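Local coordinates for protein exocyst complex component EXO70 (Saccharomyces cerevisiae, PDB 2B1E) that serves as a subunit of the exocyst, the complex that tethers secretory vesicles to sites of exocytosis, and plays a role in assembling it, at residues N466-D469 with S470-D474; K483-I486 with K487-R491; L525-P528 with M529-F533; R532-S535 with R536-S540. One frame throughout, in Å; residues are numbered along the deposited sequence.

Contact 1: residues N466-D469 with S470-D474; sequences NLMD and SVFID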
loop_
_atom_site.group_PDB
_atom_site.type_symbol
_atom_site.label_atom_id
_atom_site.label_comp_id
_atom_site.label_asym_id
_atom_site.label_seq_id
_atom_site.Cartn_x
_atom_site.Cartn_y
_atom_site.Cartn_z
ATOM N N ASN A 466 -52.707 -5.697 7.155
ATOM C CA ASN A 466 -53.826 -6.631 7.218
ATOM C C ASN A 466 -55.022 -5.990 7.908
ATOM O O ASN A 466 -56.156 -6.126 7.451
ATOM C CB ASN A 466 -53.439 -7.908 7.970
ATOM C CG ASN A 466 -52.436 -8.752 7.211
ATOM O OD1 ASN A 466 -52.373 -8.713 5.977
ATOM N ND2 ASN A 466 -51.653 -9.537 7.943
ATOM N N LEU A 467 -54.757 -5.288 9.007
ATOM C CA LEU A 467 -55.803 -4.618 9.769
ATOM C C LEU A 467 -56.457 -3.524 8.931
ATOM O O LEU A 467 -57.680 -3.408 8.897
ATOM C CB LEU A 467 -55.214 -4.002 11.042
ATOM C CG LEU A 467 -56.206 -3.337 12.006
ATOM C CD1 LEU A 467 -57.204 -4.378 12.499
ATOM C CD2 LEU A 467 -55.455 -2.718 13.185
ATOM N N MET A 468 -55.640 -2.726 8.248
ATOM C CA MET A 468 -56.161 -1.643 7.419
ATOM C C MET A 468 -57.048 -2.202 6.303
ATOM O O MET A 468 -58.125 -1.670 6.021
ATOM C CB MET A 468 -55.018 -0.817 6.807
ATOM C CG MET A 468 -55.520 0.457 6.123
ATOM S SD MET A 468 -54.288 1.394 5.179
ATOM C CE MET A 468 -54.248 0.434 3.652
ATOM N N ASP A 469 -56.596 -3.284 5.677
ATOM C CA ASP A 469 -57.365 -3.912 4.611
ATOM C C ASP A 469 -58.717 -4.440 5.105
ATOM O O ASP A 469 -59.716 -4.343 4.398
ATOM C CB ASP A 469 -56.576 -5.065 3.981
ATOM C CG ASP A 469 -55.508 -4.594 3.010
ATOM O OD1 ASP A 469 -54.832 -5.467 2.427
ATOM O OD2 ASP A 469 -55.339 -3.366 2.823
ATOM N N SER A 470 -58.752 -5.003 6.309
ATOM C CA SER A 470 -60.004 -5.533 6.837
ATOM C C SER A 470 -61.012 -4.401 7.042
ATOM O O SER A 470 -62.221 -4.587 6.867
ATOM C CB SER A 470 -59.776 -6.260 8.167
ATOM O OG SER A 470 -59.727 -5.352 9.256
ATOM N N VAL A 471 -60.513 -3.228 7.414
ATOM C CA VAL A 471 -61.385 -2.085 7.628
ATOM C C VAL A 471 -61.913 -1.547 6.289
ATOM O O VAL A 471 -63.111 -1.315 6.135
ATOM C CB VAL A 471 -60.642 -0.981 8.392
ATOM C CG1 VAL A 471 -61.561 0.212 8.628
ATOM C CG2 VAL A 471 -60.149 -1.535 9.725
ATOM N N PHE A 472 -61.023 -1.366 5.320
ATOM C CA PHE A 472 -61.431 -0.859 4.015
ATOM C C PHE A 472 -62.495 -1.749 3.374
ATOM O O PHE A 472 -63.544 -1.271 2.944
ATOM C CB PHE A 472 -60.225 -0.770 3.079
ATOM C CG PHE A 472 -59.432 0.494 3.221
ATOM C CD1 PHE A 472 -59.222 1.072 4.472
ATOM C CD2 PHE A 472 -58.851 1.085 2.104
ATOM C CE1 PHE A 472 -58.441 2.216 4.606
ATOM C CE2 PHE A 472 -58.066 2.231 2.230
ATOM C CZ PHE A 472 -57.862 2.795 3.486
ATOM N N ILE A 473 -62.223 -3.048 3.338
ATOM C CA ILE A 473 -63.131 -4.020 2.731
ATOM C C ILE A 473 -64.524 -4.000 3.374
ATOM O O ILE A 473 -65.522 -4.357 2.746
ATOM C CB ILE A 473 -62.538 -5.454 2.832
ATOM C CG1 ILE A 473 -63.289 -6.402 1.895
ATOM C CG2 ILE A 473 -62.617 -5.964 4.267
ATOM C CD1 ILE A 473 -62.864 -6.277 0.457
ATOM N N ASP A 474 -64.582 -3.558 4.622
ATOM C CA ASP A 474 -65.832 -3.507 5.363
ATOM C C ASP A 474 -66.406 -2.093 5.500
ATOM O O ASP A 474 -67.320 -1.863 6.287
ATOM C CB ASP A 474 -65.601 -4.148 6.744
ATOM C CG ASP A 474 -66.802 -4.032 7.668
ATOM O OD1 ASP A 474 -66.888 -3.027 8.412
ATOM O OD2 ASP A 474 -67.658 -4.946 7.647
#

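Contact 2: residues K483-I486 with K487-R491; sequences KEQI and KEKFR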
loop_
_atom_site.group_PDB
_atom_site.type_symbol
_atom_site.label_atom_id
_atom_site.label_comp_id
_atom_site.label_asym_id
_atom_site.label_seq_id
_atom_site.Cartn_x
_atom_site.Cartn_y
_atom_site.Cartn_z
ATOM N N LYS A 483 -72.002 -7.124 14.805
ATOM C CA LYS A 483 -71.169 -7.337 15.975
ATOM C C LYS A 483 -70.191 -8.494 15.810
ATOM O O LYS A 483 -69.027 -8.396 16.211
ATOM C CB LYS A 483 -72.055 -7.573 17.200
ATOM C CG LYS A 483 -72.929 -6.388 17.556
ATOM C CD LYS A 483 -73.757 -6.684 18.787
ATOM C CE LYS A 483 -74.533 -5.459 19.230
ATOM N NZ LYS A 483 -75.184 -5.685 20.552
ATOM N N GLU A 484 -70.661 -9.583 15.208
ATOM C CA GLU A 484 -69.830 -10.759 15.006
ATOM C C GLU A 484 -68.651 -10.536 14.083
ATOM O O GLU A 484 -67.556 -11.019 14.359
ATOM C CB GLU A 484 -70.668 -11.925 14.472
ATOM C CG GLU A 484 -71.405 -12.674 15.563
ATOM C CD GLU A 484 -70.467 -13.140 16.659
ATOM O OE1 GLU A 484 -69.491 -13.858 16.341
ATOM O OE2 GLU A 484 -70.700 -12.787 17.834
ATOM N N GLN A 485 -68.872 -9.819 12.984
ATOM C CA GLN A 485 -67.801 -9.559 12.026
ATOM C C GLN A 485 -66.791 -8.569 12.605
ATOM O O GLN A 485 -65.604 -8.603 12.278
ATOM C CB GLN A 485 -68.378 -9.009 10.717
ATOM C CG GLN A 485 -67.377 -8.951 9.564
ATOM C CD GLN A 485 -66.834 -10.323 9.189
ATOM O OE1 GLN A 485 -66.153 -10.975 9.983
ATOM N NE2 GLN A 485 -67.139 -10.768 7.973
ATOM N N ILE A 486 -67.272 -7.685 13.469
ATOM C CA ILE A 486 -66.399 -6.705 14.092
ATOM C C ILE A 486 -65.502 -7.363 15.140
ATOM O O ILE A 486 -64.301 -7.119 15.165
ATOM C CB ILE A 486 -67.224 -5.565 14.717
ATOM C CG1 ILE A 486 -67.945 -4.808 13.597
ATOM C CG2 ILE A 486 -66.314 -4.609 15.502
ATOM C CD1 ILE A 486 -69.038 -3.888 14.064
ATOM N N LYS A 487 -66.068 -8.198 16.005
ATOM C CA LYS A 487 -65.240 -8.858 17.009
ATOM C C LYS A 487 -64.173 -9.686 16.299
ATOM O O LYS A 487 -63.025 -9.750 16.733
ATOM C CB LYS A 487 -66.076 -9.770 17.910
ATOM C CG LYS A 487 -66.970 -9.026 18.885
ATOM C CD LYS A 487 -67.564 -9.967 19.926
ATOM C CE LYS A 487 -68.429 -11.043 19.285
ATOM N NZ LYS A 487 -69.555 -10.453 18.507
ATOM N N GLU A 488 -64.562 -10.316 15.197
ATOM C CA GLU A 488 -63.630 -11.123 14.436
ATOM C C GLU A 488 -62.463 -10.269 13.953
ATOM O O GLU A 488 -61.328 -10.741 13.919
ATOM C CB GLU A 488 -64.327 -11.771 13.243
ATOM C CG GLU A 488 -63.398 -12.624 12.401
ATOM C CD GLU A 488 -62.897 -13.856 13.138
ATOM O OE1 GLU A 488 -61.873 -14.432 12.705
ATOM O OE2 GLU A 488 -63.530 -14.257 14.143
ATOM N N LYS A 489 -62.724 -9.015 13.582
ATOM C CA LYS A 489 -61.624 -8.170 13.120
ATOM C C LYS A 489 -60.641 -7.922 14.257
ATOM O O LYS A 489 -59.429 -7.910 14.042
ATOM C CB LYS A 489 -62.125 -6.827 12.580
ATOM C CG LYS A 489 -62.884 -6.922 11.262
ATOM C CD LYS A 489 -63.228 -5.534 10.732
ATOM C CE LYS A 489 -64.336 -5.601 9.683
ATOM N NZ LYS A 489 -63.977 -6.477 8.533
ATOM N N PHE A 490 -61.159 -7.713 15.465
ATOM C CA PHE A 490 -60.287 -7.473 16.615
ATOM C C PHE A 490 -59.540 -8.755 16.962
ATOM O O PHE A 490 -58.347 -8.737 17.273
ATOM C CB PHE A 490 -61.107 -7.017 17.821
ATOM C CG PHE A 490 -61.430 -5.555 17.819
ATOM C CD1 PHE A 490 -60.541 -4.633 18.371
ATOM C CD2 PHE A 490 -62.624 -5.094 17.270
ATOM C CE1 PHE A 490 -60.841 -3.260 18.376
ATOM C CE2 PHE A 490 -62.934 -3.736 17.269
ATOM C CZ PHE A 490 -62.044 -2.814 17.821
ATOM N N ARG A 491 -60.260 -9.867 16.916
ATOM C CA ARG A 491 -59.683 -11.168 17.220
ATOM C C ARG A 491 -58.459 -11.435 16.344
ATOM O O ARG A 491 -57.363 -11.679 16.854
ATOM C CB ARG A 491 -60.756 -12.247 17.014
ATOM C CG ARG A 491 -60.344 -13.669 17.327
ATOM C CD ARG A 491 -61.552 -14.605 17.162
ATOM N NE ARG A 491 -62.638 -14.239 18.076
ATOM C CZ ARG A 491 -63.861 -13.870 17.701
ATOM N NH1 ARG A 491 -64.187 -13.813 16.417
ATOM N NH2 ARG A 491 -64.757 -13.538 18.617
#

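Contact 3: residues L525-P528 with M529-F533; sequences LVMP and MYERF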
loop_
_atom_site.group_PDB
_atom_site.type_symbol
_atom_site.label_atom_id
_atom_site.label_comp_id
_atom_site.label_asym_id
_atom_site.label_seq_id
_atom_site.Cartn_x
_atom_site.Cartn_y
_atom_site.Cartn_z
ATOM N N LEU A 525 -45.809 2.741 13.912
ATOM C CA LEU A 525 -46.568 1.974 12.942
ATOM C C LEU A 525 -47.862 1.398 13.513
ATOM O O LEU A 525 -48.928 1.506 12.911
ATOM C CB LEU A 525 -45.674 0.850 12.416
ATOM C CG LEU A 525 -46.055 0.009 11.205
ATOM C CD1 LEU A 525 -46.329 0.898 9.997
ATOM C CD2 LEU A 525 -44.895 -0.938 10.916
ATOM N N VAL A 526 -47.764 0.799 14.688
ATOM C CA VAL A 526 -48.909 0.173 15.321
ATOM C C VAL A 526 -49.917 1.071 16.049
ATOM O O VAL A 526 -51.126 0.950 15.831
ATOM C CB VAL A 526 -48.433 -0.897 16.322
ATOM C CG1 VAL A 526 -49.610 -1.470 17.079
ATOM C CG2 VAL A 526 -47.694 -1.994 15.586
ATOM N N MET A 527 -49.438 1.973 16.906
ATOM C CA MET A 527 -50.374 2.773 17.687
ATOM C C MET A 527 -51.305 3.743 16.964
ATOM O O MET A 527 -52.494 3.779 17.264
ATOM C CB MET A 527 -49.640 3.478 18.830
ATOM C CG MET A 527 -49.116 2.507 19.911
ATOM S SD MET A 527 -50.295 1.229 20.462
ATOM C CE MET A 527 -51.802 2.238 20.767
ATOM N N PRO A 528 -50.794 4.540 16.013
ATOM C CA PRO A 528 -51.747 5.443 15.357
ATOM C C PRO A 528 -52.900 4.662 14.718
ATOM O O PRO A 528 -54.060 5.051 14.842
ATOM C CB PRO A 528 -50.880 6.167 14.324
ATOM C CG PRO A 528 -49.544 6.260 15.031
ATOM C CD PRO A 528 -49.406 4.860 15.626
ATOM N N MET A 529 -52.582 3.552 14.058
ATOM C CA MET A 529 -53.616 2.750 13.415
ATOM C C MET A 529 -54.585 2.100 14.397
ATOM O O MET A 529 -55.794 2.119 14.180
ATOM C CB MET A 529 -53.002 1.656 12.536
ATOM C CG MET A 529 -54.054 0.922 11.718
ATOM S SD MET A 529 -53.383 -0.297 10.597
ATOM C CE MET A 529 -52.595 0.828 9.343
ATOM N N TYR A 530 -54.065 1.508 15.467
ATOM C CA TYR A 530 -54.951 0.867 16.429
ATOM C C TYR A 530 -55.909 1.850 17.096
ATOM O O TYR A 530 -57.070 1.515 17.344
ATOM C CB TYR A 530 -54.161 0.106 17.505
ATOM C CG TYR A 530 -55.066 -0.778 18.330
ATOM C CD1 TYR A 530 -55.646 -1.922 17.775
ATOM C CD2 TYR A 530 -55.424 -0.421 19.630
ATOM C CE1 TYR A 530 -56.568 -2.684 18.491
ATOM C CE2 TYR A 530 -56.346 -1.172 20.358
ATOM C CZ TYR A 530 -56.917 -2.300 19.777
ATOM O OH TYR A 530 -57.870 -3.011 20.458
ATOM N N GLU A 531 -55.432 3.054 17.406
ATOM C CA GLU A 531 -56.297 4.045 18.024
ATOM C C GLU A 531 -57.460 4.386 17.095
ATOM O O GLU A 531 -58.596 4.533 17.543
ATOM C CB GLU A 531 -55.508 5.314 18.369
ATOM C CG GLU A 531 -54.408 5.054 19.388
ATOM C CD GLU A 531 -53.774 6.315 19.922
ATOM O OE1 GLU A 531 -53.234 7.107 19.113
ATOM O OE2 GLU A 531 -53.808 6.504 21.160
ATOM N N ARG A 532 -57.175 4.507 15.803
ATOM C CA ARG A 532 -58.206 4.822 14.813
ATOM C C ARG A 532 -59.183 3.659 14.647
ATOM O O ARG A 532 -60.395 3.855 14.539
ATOM C CB ARG A 532 -57.547 5.151 13.469
ATOM C CG ARG A 532 -56.784 6.466 13.482
ATOM C CD ARG A 532 -55.789 6.577 12.344
ATOM N NE ARG A 532 -55.047 7.827 12.473
ATOM C CZ ARG A 532 -53.793 8.005 12.079
ATOM N NH1 ARG A 532 -53.118 7.013 11.517
ATOM N NH2 ARG A 532 -53.206 9.175 12.275
ATOM N N PHE A 533 -58.643 2.447 14.615
ATOM C CA PHE A 533 -59.444 1.231 14.473
ATOM C C PHE A 533 -60.358 1.053 15.691
ATOM O O PHE A 533 -61.563 0.792 15.560
ATOM C CB PHE A 533 -58.488 0.033 14.332
ATOM C CG PHE A 533 -59.161 -1.309 14.378
ATOM C CD1 PHE A 533 -60.150 -1.644 13.462
ATOM C CD2 PHE A 533 -58.760 -2.263 15.313
ATOM C CE1 PHE A 533 -60.733 -2.915 13.471
ATOM C CE2 PHE A 533 -59.334 -3.531 15.329
ATOM C CZ PHE A 533 -60.321 -3.856 14.408
HETATM O O HOH W 1 -50.397 3.702 12.187
#

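Contact 4: residues R532-S535 with R536-S540; sequences RFYS and RYKDS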
loop_
_atom_site.group_PDB
_atom_site.type_symbol
_atom_site.label_atom_id
_atom_site.label_comp_id
_atom_site.label_asym_id
_atom_site.label_seq_id
_atom_site.Cartn_x
_atom_site.Cartn_y
_atom_site.Cartn_z
ATOM N N ARG A 532 -57.175 4.507 15.803
ATOM C CA ARG A 532 -58.206 4.822 14.813
ATOM C C ARG A 532 -59.183 3.659 14.647
ATOM O O ARG A 532 -60.395 3.855 14.539
ATOM C CB ARG A 532 -57.547 5.151 13.469
ATOM C CG ARG A 532 -56.784 6.466 13.482
ATOM C CD ARG A 532 -55.789 6.577 12.344
ATOM N NE ARG A 532 -55.047 7.827 12.473
ATOM C CZ ARG A 532 -53.793 8.005 12.079
ATOM N NH1 ARG A 532 -53.118 7.013 11.517
ATOM N NH2 ARG A 532 -53.206 9.175 12.275
ATOM N N PHE A 533 -58.643 2.447 14.615
ATOM C CA PHE A 533 -59.444 1.231 14.473
ATOM C C PHE A 533 -60.358 1.053 15.691
ATOM O O PHE A 533 -61.563 0.792 15.560
ATOM C CB PHE A 533 -58.488 0.033 14.332
ATOM C CG PHE A 533 -59.161 -1.309 14.378
ATOM C CD1 PHE A 533 -60.150 -1.644 13.462
ATOM C CD2 PHE A 533 -58.760 -2.263 15.313
ATOM C CE1 PHE A 533 -60.733 -2.915 13.471
ATOM C CE2 PHE A 533 -59.334 -3.531 15.329
ATOM C CZ PHE A 533 -60.321 -3.856 14.408
ATOM N N TYR A 534 -59.774 1.191 16.878
ATOM C CA TYR A 534 -60.517 1.057 18.129
ATOM C C TYR A 534 -61.604 2.127 18.198
ATOM O O TYR A 534 -62.742 1.846 18.550
ATOM C CB TYR A 534 -59.560 1.210 19.315
ATOM C CG TYR A 534 -60.209 1.180 20.687
ATOM C CD1 TYR A 534 -60.406 -0.026 21.370
ATOM C CD2 TYR A 534 -60.591 2.360 21.317
ATOM C CE1 TYR A 534 -60.966 -0.043 22.661
ATOM C CE2 TYR A 534 -61.150 2.353 22.596
ATOM C CZ TYR A 534 -61.331 1.155 23.260
ATOM O OH TYR A 534 -61.869 1.163 24.524
ATOM N N SER A 535 -61.250 3.358 17.857
ATOM C CA SER A 535 -62.216 4.450 17.903
ATOM C C SER A 535 -63.353 4.243 16.900
ATOM O O SER A 535 -64.500 4.590 17.159
ATOM C CB SER A 535 -61.512 5.773 17.615
ATOM O OG SER A 535 -62.433 6.849 17.631
ATOM N N ARG A 536 -63.027 3.660 15.758
ATOM C CA ARG A 536 -64.015 3.427 14.716
ATOM C C ARG A 536 -65.052 2.368 15.104
ATOM O O ARG A 536 -66.232 2.470 14.734
ATOM C CB ARG A 536 -63.297 3.010 13.424
ATOM C CG ARG A 536 -64.210 2.823 12.210
ATOM C CD ARG A 536 -63.449 2.313 10.972
ATOM N NE ARG A 536 -62.604 3.327 10.337
ATOM C CZ ARG A 536 -61.301 3.482 10.554
ATOM N NH1 ARG A 536 -60.653 2.685 11.402
ATOM N NH2 ARG A 536 -60.636 4.440 9.917
ATOM N N TYR A 537 -64.631 1.372 15.875
ATOM C CA TYR A 537 -65.535 0.284 16.238
ATOM C C TYR A 537 -65.883 0.042 17.705
ATOM O O TYR A 537 -66.716 -0.815 17.996
ATOM C CB TYR A 537 -64.985 -1.025 15.687
ATOM C CG TYR A 537 -64.873 -1.085 14.187
ATOM C CD1 TYR A 537 -63.627 -1.109 13.559
ATOM C CD2 TYR A 537 -66.017 -1.182 13.393
ATOM C CE1 TYR A 537 -63.524 -1.243 12.170
ATOM C CE2 TYR A 537 -65.925 -1.309 12.021
ATOM C CZ TYR A 537 -64.685 -1.344 11.412
ATOM O OH TYR A 537 -64.620 -1.509 10.043
ATOM N N LYS A 538 -65.258 0.764 18.623
ATOM C CA LYS A 538 -65.515 0.529 20.037
ATOM C C LYS A 538 -66.990 0.624 20.416
ATOM O O LYS A 538 -67.489 -0.170 21.220
ATOM C CB LYS A 538 -64.700 1.506 20.898
ATOM C CG LYS A 538 -65.091 2.958 20.720
ATOM C CD LYS A 538 -64.333 3.863 21.680
ATOM C CE LYS A 538 -64.818 3.683 23.120
ATOM N NZ LYS A 538 -66.194 4.235 23.316
ATOM N N ASP A 539 -67.702 1.574 19.832
ATOM C CA ASP A 539 -69.103 1.735 20.189
ATOM C C ASP A 539 -70.065 0.775 19.508
ATOM O O ASP A 539 -71.270 1.020 19.479
ATOM C CB ASP A 539 -69.540 3.184 19.966
ATOM C CG ASP A 539 -68.900 4.133 20.958
ATOM O OD1 ASP A 539 -68.772 3.737 22.135
ATOM O OD2 ASP A 539 -68.537 5.265 20.571
ATOM N N SER A 540 -69.535 -0.318 18.959
ATOM C CA SER A 540 -70.384 -1.320 18.327
ATOM C C SER A 540 -70.957 -2.192 19.445
ATOM O O SER A 540 -71.923 -2.920 19.239
ATOM C CB SER A 540 -69.579 -2.198 17.363
ATOM O OG SER A 540 -68.990 -1.433 16.325
HETATM O O HOH W 2 -65.287 5.931 19.559
#

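Contact 1: residues N466-D469 with S470-D474
S470 turns its hydroxyl back onto the helix and donates to the carbonyl of L467, OG lying 2.8 Å from L467 O. A chi1 of 82° sets OG between its own N and C, within reach of the preceding turn, while S470 N binds N466 O. With an alanine here the hydroxyl tie is gone, and L467 O would probably be left leaning on main-chain donors such as V471 N. V471 comes next: its N also donates to L467 O, at 3.2 Å, from the same face of the carbonyl plane as the hydroxyl, and its CG2 rests on that oxygen. Beyond this turn, V471 and L467 both pack on F533 of helix 512-537. F472 N makes a straight bond to M468 O (3.0 Å, 169°), and the ring lies obliquely beside the same residue. M468 CG approaches F472 CE1 to 3.7 Å, and M468 SD sits 4.7 Å from the ring centroid, well off the normal, in an oblique Met-aromatic contact. I473 N then binds D469 O at 3.0 Å, its CG2 against that carbonyl, in the last turn of helix 440-473. D474 leaves the helix, its carboxylate bonded to Y537. Two donors on one carbonyl thus add a side-chain tie to the backbone ladder just before the helix ends, while sulfur and ring form an apolar patch on its more exposed side.

Contact 2: residues K483-I486 with K487-R491
K487 curls back along its own helix, and its ammonium forms a salt bridge with E484, NZ to OE2 2.7 Å. The ion approaches from above the carboxylate plane, 66° out of it, and E484, bent at chi2, brings the oxygen to it. Bends at chi3 and chi4 (-61° and -59°) fold the lysine chain so that NZ also makes a weak bond to K483 O at 3.1 Å, the carbonyl that K487 N already holds. A methionine in place of K487 would probably leave the E484 carboxylate without this counter-charge. Main-chain bonds continue the ladder: E488 N to E484 O, K489 N to Q485 O, and F490 N to I486 O at 3.2 Å, the last in the carbonyl plane. Apolar contact lies on another side of the helix, where I486 and F490 run side by side; I486 CG2 meets the edge of the ring at CE2, 3.9 Å away. K489 sends its ammonium to S470 O of the preceding helix. The arrangement is that of the amphipathic opening turns of a bundle helix: an i to i+3 ion pair on one side of helix 483-504, and on another I486 and F490 packed against helix 512-537.

Contact 3: residues L525-P528 with M529-F533
P528 and R532 meet just after a proline kink in helix 512-537, part of the C-terminal helical bundle. P528 CB lies over one face of the R532 guanidinium, with NH1 3.7 Å away. The arginine is extended from CG to NE, and its CG and CD pass P528 O at 3.4 Å. That carbonyl takes only a weak bond from R532 N. One residue earlier, bends at chi2 and chi3 (-46° and -48°) bring the methyl of M527 round toward E531, CE coming to 4.1 Å from E531 CG, the two chains crossing at about a right angle. E531 CG is closer still to M527 O, at 3.1 Å. Beneath these side chains the helix is held by Y530 N on V526 O and E531 N on M527 O, both 3.0 Å and nearly straight. Farther out, M527 packs on T556 and L559 of helix 552-563, and Y530 reaches across to give its hydroxyl to Y550 O while its ring meets F493. On the side facing helix 440-473, V526 touches W460 and M529 touches T464. The kink itself arises because the proline nitrogen carries no hydrogen for the turn before it. At the kink a water links a carbonyl and an amide four residues apart: it donates to L525 O at 2.7 Å and accepts a weak bond from M529 N at 2.9 Å.

Contact 4: residues R532-S535 with R536-S540
F533 and Y537 supply the tight part of this contact, one turn apart on the buried side of helix 512-537. Their rings meet obliquely, planes at 74° and centroids 5.5 Å apart, with F533 CE1 only 3.4 Å from Y537 CD1. With CG trans to its own N (chi1 172°), F533 leans forward onto the next turn, where its CD1 lies at the edge of the tyrosine ring. Y537 carries R536 CG over one ring face, and I486 and F490 of helix 483-504 pack against it too. Backbone bonds R536 N to R532 O and Y537 N to F533 O run beneath. R536 folds back at chi3, placing NH1 3.6 Å from F533 CA, which lies at the guanidinium edge, near its plane.

The other side is more exposed and more polar. K538 lays its CB over the centre of the Y534 ring, 4.1 Å from the centroid and 12° off the normal, a CH-pi contact, while its CD nears Y534 CE2. K538 N binds Y534 O at 2.7 Å. Past the ring, the lysine ammonium forms a salt bridge with D539 OD1. Looser is the water that donates to S535 O, its link to D539 OD2 being weak. Y537 O takes both S540 N and S540 OG, the hydroxyl at 2.9 Å, on the same face of its plane. The chemistry is consistent with aromatic packing holding the helix in the bundle, while local polar bonds and a lysine chain lying across a tyrosine ring probably shape the turn that follows.

All four contacts lie toward one end of the elongated chain, on three successive helices that pack together. Contact 1 ends helix 440-473, contact 2 begins helix 483-504, and contacts 3 and 4 share helix 512-537, overlapping at R532 and F533. Each is partly buried: L467, V471, I486, F490, F533 and Y537 face the other helices, while D469, E484 and S535 are exposed. F533 is the common buried element, touching contacts 1 and 2. Chemistry follows place: contact 2 has an ion pair between its segments, contact 1 a serine hydroxyl on a carbonyl, contact 3 a proline kink with water, and contact 4 ring packing. Polar ties also join contact 1 to contacts 2 and 4.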